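Local coordinates for protein glycinin A3B4 subunit (Glycine max, PDB 2D5F) that probably serves as a seed storage protein, an 11S globulin built of two cupin domains that assembles into a hexamer, at residues A16-H21 with R418-V423; K398-V403 with V411-L416. All coordinates share one frame; numbering follows the deposited sequence.

Interaction 1 of 2, residues A16-H21 with R418-V423; sequences ALEPDH and RGQLLV
L17 and L421 form a single antiparallel hydrogen-bonded pair. L17 N reaches L421 O at 2.8 Å, with an N-H...O angle of 175°, almost straight. The return bond, L421 N to L17 O, is also 2.8 Å but more bent. L17 O has a second donor in W33 NE1, and Q420 CA adds a CA-H...O contact to it. Two N-H donors thus hold this carbonyl O. The two leucine side chains touch only near their roots, CB to CB at 4.4 Å. L17 has CG beside its backbone N, anti to the carbonyl carbon (chi1 -49°), and its side chain packs on E39 of helix 38-43. L421 instead has CG anti to the backbone N, and runs to W33, V391 and Y393. The leucines thus part company beyond CB and serve different neighbours.

The bridge joins the two cupin domains. Residues 16-21 lead into strand 21-24, an outermost strand of a sheet in the first domain. Strand 421-424 is an outermost strand, within this chain, of a sheet in the second.

Beside the bridge, Q420 and E18 cross at a slant with extended chains. Q420 NE2 gives E18 OE2 a weak hydrogen bond of 3.4 Å. The amide and carboxylate planes are 59° apart. Q420 OE1 accepts a bond from R417 N, which fixes the amide from its other end. A16 CB rests against the same amide, 4.0 Å from Q420 NE2. At the backbone angles of G419 a CB would jam against R418 O, which calls for glycine. G419 O lies 4.1 Å from E18 CG.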
loop_
_atom_site.group_PDB
_atom_site.type_symbol
_atom_site.label_atom_id
_atom_site.label_comp_id
_atom_site.label_asym_id
_atom_site.label_seq_id
_atom_site.Cartn_x
_atom_site.Cartn_y
_atom_site.Cartn_z
ATOM N N ALA B 16 28.368 10.663 27.158
ATOM C CA ALA B 16 28.240 9.214 27.141
ATOM C C ALA B 16 27.465 8.980 28.430
ATOM O O ALA B 16 27.936 9.354 29.502
ATOM C CB ALA B 16 29.610 8.572 27.219
ATOM N N LEU B 17 26.286 8.374 28.328
ATOM C CA LEU B 17 25.431 8.162 29.491
ATOM C C LEU B 17 25.343 6.738 30.032
ATOM O O LEU B 17 25.412 5.765 29.279
ATOM C CB LEU B 17 24.015 8.638 29.159
ATOM C CG LEU B 17 23.869 10.034 28.542
ATOM C CD1 LEU B 17 22.453 10.222 28.029
ATOM C CD2 LEU B 17 24.212 11.093 29.577
ATOM N N GLU B 18 25.164 6.639 31.349
ATOM C CA GLU B 18 25.024 5.362 32.043
ATOM C C GLU B 18 23.741 5.409 32.857
ATOM O O GLU B 18 23.195 6.480 33.088
ATOM C CB GLU B 18 26.229 5.110 32.951
ATOM C CG GLU B 18 27.459 4.682 32.171
ATOM C CD GLU B 18 28.704 4.594 33.022
ATOM O OE1 GLU B 18 28.671 3.934 34.083
ATOM O OE2 GLU B 18 29.721 5.181 32.617
ATOM N N PRO B 19 23.240 4.248 33.310
ATOM C CA PRO B 19 22.001 4.209 34.094
ATOM C C PRO B 19 21.958 5.164 35.282
ATOM O O PRO B 19 22.949 5.325 35.992
ATOM C CB PRO B 19 21.914 2.747 34.520
ATOM C CG PRO B 19 22.570 2.036 33.373
ATOM C CD PRO B 19 23.786 2.893 33.136
ATOM N N ASP B 20 20.798 5.782 35.494
ATOM C CA ASP B 20 20.589 6.729 36.592
ATOM C C ASP B 20 19.806 6.167 37.781
ATOM O O ASP B 20 20.017 6.585 38.914
ATOM C CB ASP B 20 19.840 7.969 36.101
ATOM C CG ASP B 20 20.556 8.674 34.984
ATOM O OD1 ASP B 20 20.268 8.368 33.806
ATOM O OD2 ASP B 20 21.411 9.530 35.284
ATOM N N HIS B 21 18.893 5.239 37.519
ATOM C CA HIS B 21 18.071 4.662 38.578
ATOM C C HIS B 21 18.111 3.134 38.566
ATOM O O HIS B 21 18.215 2.511 37.506
ATOM C CB HIS B 21 16.623 5.151 38.426
ATOM C CG HIS B 21 15.692 4.638 39.482
ATOM N ND1 HIS B 21 15.775 5.026 40.803
ATOM C CD2 HIS B 21 14.661 3.762 39.412
ATOM C CE1 HIS B 21 14.834 4.413 41.501
ATOM N NE2 HIS B 21 14.145 3.641 40.680
ATOM N N ARG B 418 32.002 -0.273 26.954
ATOM C CA ARG B 418 30.907 -1.134 27.356
ATOM C C ARG B 418 29.995 -0.529 28.418
ATOM O O ARG B 418 30.458 -0.020 29.442
ATOM C CB ARG B 418 31.454 -2.470 27.856
ATOM C CG ARG B 418 30.370 -3.435 28.295
ATOM C CD ARG B 418 30.947 -4.738 28.798
ATOM N NE ARG B 418 29.883 -5.659 29.185
ATOM C CZ ARG B 418 30.078 -6.795 29.847
ATOM N NH1 ARG B 418 29.045 -7.568 30.158
ATOM N NH2 ARG B 418 31.308 -7.156 30.204
ATOM N N GLY B 419 28.692 -0.589 28.154
ATOM C CA GLY B 419 27.709 -0.077 29.087
ATOM C C GLY B 419 27.298 1.365 28.891
ATOM O O GLY B 419 26.346 1.826 29.513
ATOM N N GLN B 420 28.006 2.088 28.032
ATOM C CA GLN B 420 27.674 3.483 27.801
ATOM C C GLN B 420 26.724 3.680 26.629
ATOM O O GLN B 420 26.732 2.915 25.670
ATOM C CB GLN B 420 28.948 4.296 27.587
ATOM C CG GLN B 420 29.889 4.183 28.762
ATOM C CD GLN B 420 31.061 5.113 28.650
ATOM O OE1 GLN B 420 31.776 5.104 27.651
ATOM N NE2 GLN B 420 31.271 5.926 29.681
ATOM N N LEU B 421 25.925 4.734 26.731
ATOM C CA LEU B 421 24.918 5.083 25.738
ATOM C C LEU B 421 25.273 6.429 25.110
ATOM O O LEU B 421 25.526 7.389 25.829
ATOM C CB LEU B 421 23.564 5.193 26.442
ATOM C CG LEU B 421 22.286 5.170 25.616
ATOM C CD1 LEU B 421 22.097 3.763 25.065
ATOM C CD2 LEU B 421 21.100 5.551 26.485
ATOM N N LEU B 422 25.281 6.506 23.780
ATOM C CA LEU B 422 25.603 7.761 23.102
ATOM C C LEU B 422 24.613 8.037 21.981
ATOM O O LEU B 422 24.460 7.235 21.055
ATOM C CB LEU B 422 27.015 7.727 22.511
ATOM C CG LEU B 422 27.376 8.999 21.731
ATOM C CD1 LEU B 422 27.490 10.173 22.708
ATOM C CD2 LEU B 422 28.682 8.811 20.976
ATOM N N VAL B 423 23.943 9.179 22.071
ATOM C CA VAL B 423 22.969 9.571 21.063
ATOM C C VAL B 423 23.644 10.248 19.883
ATOM O O VAL B 423 24.499 11.123 20.067
ATOM C CB VAL B 423 21.943 10.561 21.640
ATOM C CG1 VAL B 423 21.060 11.123 20.516
ATOM C CG2 VAL B 423 21.108 9.877 22.701
#

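Interaction 2 of 2, residues K398-V403 with V411-L416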
loop_
_atom_site.group_PDB
_atom_site.type_symbol
_atom_site.label_atom_id
_atom_site.label_comp_id
_atom_site.label_asym_id
_atom_site.label_seq_id
_atom_site.Cartn_x
_atom_site.Cartn_y
_atom_site.Cartn_z
ATOM N N LYS B 398 36.009 -0.975 23.621
ATOM C CA LYS B 398 36.132 0.456 23.784
ATOM C C LYS B 398 36.711 1.064 22.511
ATOM O O LYS B 398 37.465 0.414 21.785
ATOM C CB LYS B 398 37.053 0.712 24.981
ATOM C CG LYS B 398 37.354 2.153 25.312
ATOM C CD LYS B 398 38.212 2.199 26.573
ATOM C CE LYS B 398 38.662 3.601 26.902
ATOM N NZ LYS B 398 39.313 3.660 28.244
ATOM N N GLY B 399 36.353 2.310 22.235
ATOM C CA GLY B 399 36.870 2.958 21.050
ATOM C C GLY B 399 36.690 4.457 21.094
ATOM O O GLY B 399 36.002 4.984 21.962
ATOM N N ARG B 400 37.315 5.141 20.148
ATOM C CA ARG B 400 37.226 6.589 20.061
ATOM C C ARG B 400 36.059 6.933 19.136
ATOM O O ARG B 400 35.990 6.448 18.006
ATOM C CB ARG B 400 38.539 7.154 19.505
ATOM C CG ARG B 400 38.563 8.663 19.290
ATOM C CD ARG B 400 38.519 9.433 20.596
ATOM N NE ARG B 400 39.651 10.348 20.740
ATOM C CZ ARG B 400 39.918 11.358 19.914
ATOM N NH1 ARG B 400 40.971 12.139 20.127
ATOM N NH2 ARG B 400 39.135 11.592 18.870
ATOM N N VAL B 401 35.136 7.748 19.631
ATOM C CA VAL B 401 33.971 8.153 18.852
ATOM C C VAL B 401 33.935 9.668 18.718
ATOM O O VAL B 401 34.270 10.399 19.658
ATOM C CB VAL B 401 32.660 7.670 19.518
ATOM C CG1 VAL B 401 31.453 8.100 18.693
ATOM C CG2 VAL B 401 32.691 6.151 19.684
ATOM N N ARG B 402 33.533 10.137 17.541
ATOM C CA ARG B 402 33.448 11.564 17.266
ATOM C C ARG B 402 32.147 11.877 16.537
ATOM O O ARG B 402 31.826 11.246 15.529
ATOM C CB ARG B 402 34.642 11.995 16.413
ATOM C CG ARG B 402 35.960 11.476 16.965
ATOM C CD ARG B 402 37.122 11.589 15.991
ATOM N NE ARG B 402 38.257 10.801 16.471
ATOM C CZ ARG B 402 39.482 10.856 15.962
ATOM N NH1 ARG B 402 40.448 10.099 16.465
ATOM N NH2 ARG B 402 39.744 11.672 14.955
ATOM N N VAL B 403 31.393 12.832 17.071
ATOM C CA VAL B 403 30.129 13.258 16.478
ATOM C C VAL B 403 30.260 14.748 16.166
ATOM O O VAL B 403 30.606 15.541 17.040
ATOM C CB VAL B 403 28.943 13.030 17.445
ATOM C CG1 VAL B 403 27.643 13.508 16.800
ATOM C CG2 VAL B 403 28.838 11.544 17.808
ATOM N N VAL B 411 30.477 17.693 18.845
ATOM C CA VAL B 411 29.685 17.721 20.067
ATOM C C VAL B 411 30.060 16.571 20.982
ATOM O O VAL B 411 29.691 16.542 22.162
ATOM C CB VAL B 411 28.183 17.700 19.751
ATOM C CG1 VAL B 411 27.797 19.013 19.087
ATOM C CG2 VAL B 411 27.851 16.530 18.828
ATOM N N PHE B 412 30.773 15.602 20.419
ATOM C CA PHE B 412 31.286 14.492 21.197
ATOM C C PHE B 412 32.599 14.081 20.569
ATOM O O PHE B 412 32.721 14.016 19.343
ATOM C CB PHE B 412 30.350 13.282 21.237
ATOM C CG PHE B 412 30.871 12.165 22.110
ATOM C CD1 PHE B 412 31.756 11.215 21.603
ATOM C CD2 PHE B 412 30.531 12.105 23.460
ATOM C CE1 PHE B 412 32.297 10.224 22.427
ATOM C CE2 PHE B 412 31.069 11.115 24.299
ATOM C CZ PHE B 412 31.954 10.175 23.778
ATOM N N ASP B 413 33.584 13.813 21.416
ATOM C CA ASP B 413 34.899 13.409 20.948
ATOM C C ASP B 413 35.603 12.752 22.116
ATOM O O ASP B 413 36.205 13.432 22.944
ATOM C CB ASP B 413 35.706 14.630 20.487
ATOM C CG ASP B 413 36.954 14.245 19.707
ATOM O OD1 ASP B 413 37.471 13.129 19.919
ATOM O OD2 ASP B 413 37.423 15.058 18.886
ATOM N N GLY B 414 35.515 11.433 22.197
ATOM C CA GLY B 414 36.163 10.749 23.296
ATOM C C GLY B 414 36.011 9.251 23.226
ATOM O O GLY B 414 35.540 8.708 22.232
ATOM N N GLU B 415 36.427 8.586 24.293
ATOM C CA GLU B 415 36.347 7.142 24.378
ATOM C C GLU B 415 34.926 6.763 24.754
ATOM O O GLU B 415 34.265 7.483 25.498
ATOM C CB GLU B 415 37.303 6.620 25.455
ATOM C CG GLU B 415 38.749 7.057 25.284
ATOM C CD GLU B 415 39.359 6.541 24.000
ATOM O OE1 GLU B 415 39.430 5.306 23.825
ATOM O OE2 GLU B 415 39.766 7.371 23.164
ATOM N N LEU B 416 34.468 5.634 24.233
ATOM C CA LEU B 416 33.139 5.125 24.530
ATOM C C LEU B 416 33.371 3.646 24.814
ATOM O O LEU B 416 34.007 2.956 24.014
ATOM C CB LEU B 416 32.214 5.302 23.321
ATOM C CG LEU B 416 30.710 5.196 23.592
ATOM C CD1 LEU B 416 30.290 6.335 24.500
ATOM C CD2 LEU B 416 29.935 5.251 22.275
#
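D413 OD1 lies over one face of the R400 guanidinium, instead of meeting its N-H groups in the plane. The pair is a salt bridge, but the 2.5 Å between R400 NH2 and D413 OD1 is doubtfully short. R400 NH2 also lies 2.7 Å from R402 NE, another donor, so its placement is doubtful. The guanidinium and carboxylate planes are 71° apart. The strands form an antiparallel beta hairpin in the second cupin domain. E415 OE2 sits at the edge of the same guanidinium, in a long salt bridge of 3.8 Å to R400 NE. R400 is bent at chi2 (68°) and chi3, which lays its guanidinium between D413 and E415. An alanine in place of R400 would probably leave D413 and E415 without the positive charge they share. R402 runs alongside D413 but directs no N-H at it, and also packs on F212 of a neighbouring subunit.

Backbone bonds pair G399 with L416 and V401 with G414. V401 N to G414 O is nearly straight at 177°. The other side of the hairpin is apolar. V401 CG2 meets L416 CB at 3.8 Å, and V430 packs on V401 from strand 429-435. V403 faces both V411 and F412, a classic beta bulge. V403 CG1 touches V411 CG2 at 3.6 Å. The F412 ring turns its edge to the backbone, with CD1 3.3 Å from V401 O.

From the N terminus, the chain first passes through 16-21 and goes on to build the first cupin domain. It then enters the second domain and reaches 398-403. After seven intervening residues the chain comes back through 411-416, so interaction 2 closes a short local hairpin. One residue later, 418-423 meets 16-21, and interaction 1 closes a loop of 396 residues. The short loop lies wholly within the long one, and the two do not cross. Interaction 1 ties the domains together, while interaction 2 stays inside the second. They also touch: A16 CB packs on L416 CD1 at 3.6 Å, and L422 packs on V401, F412 and L416.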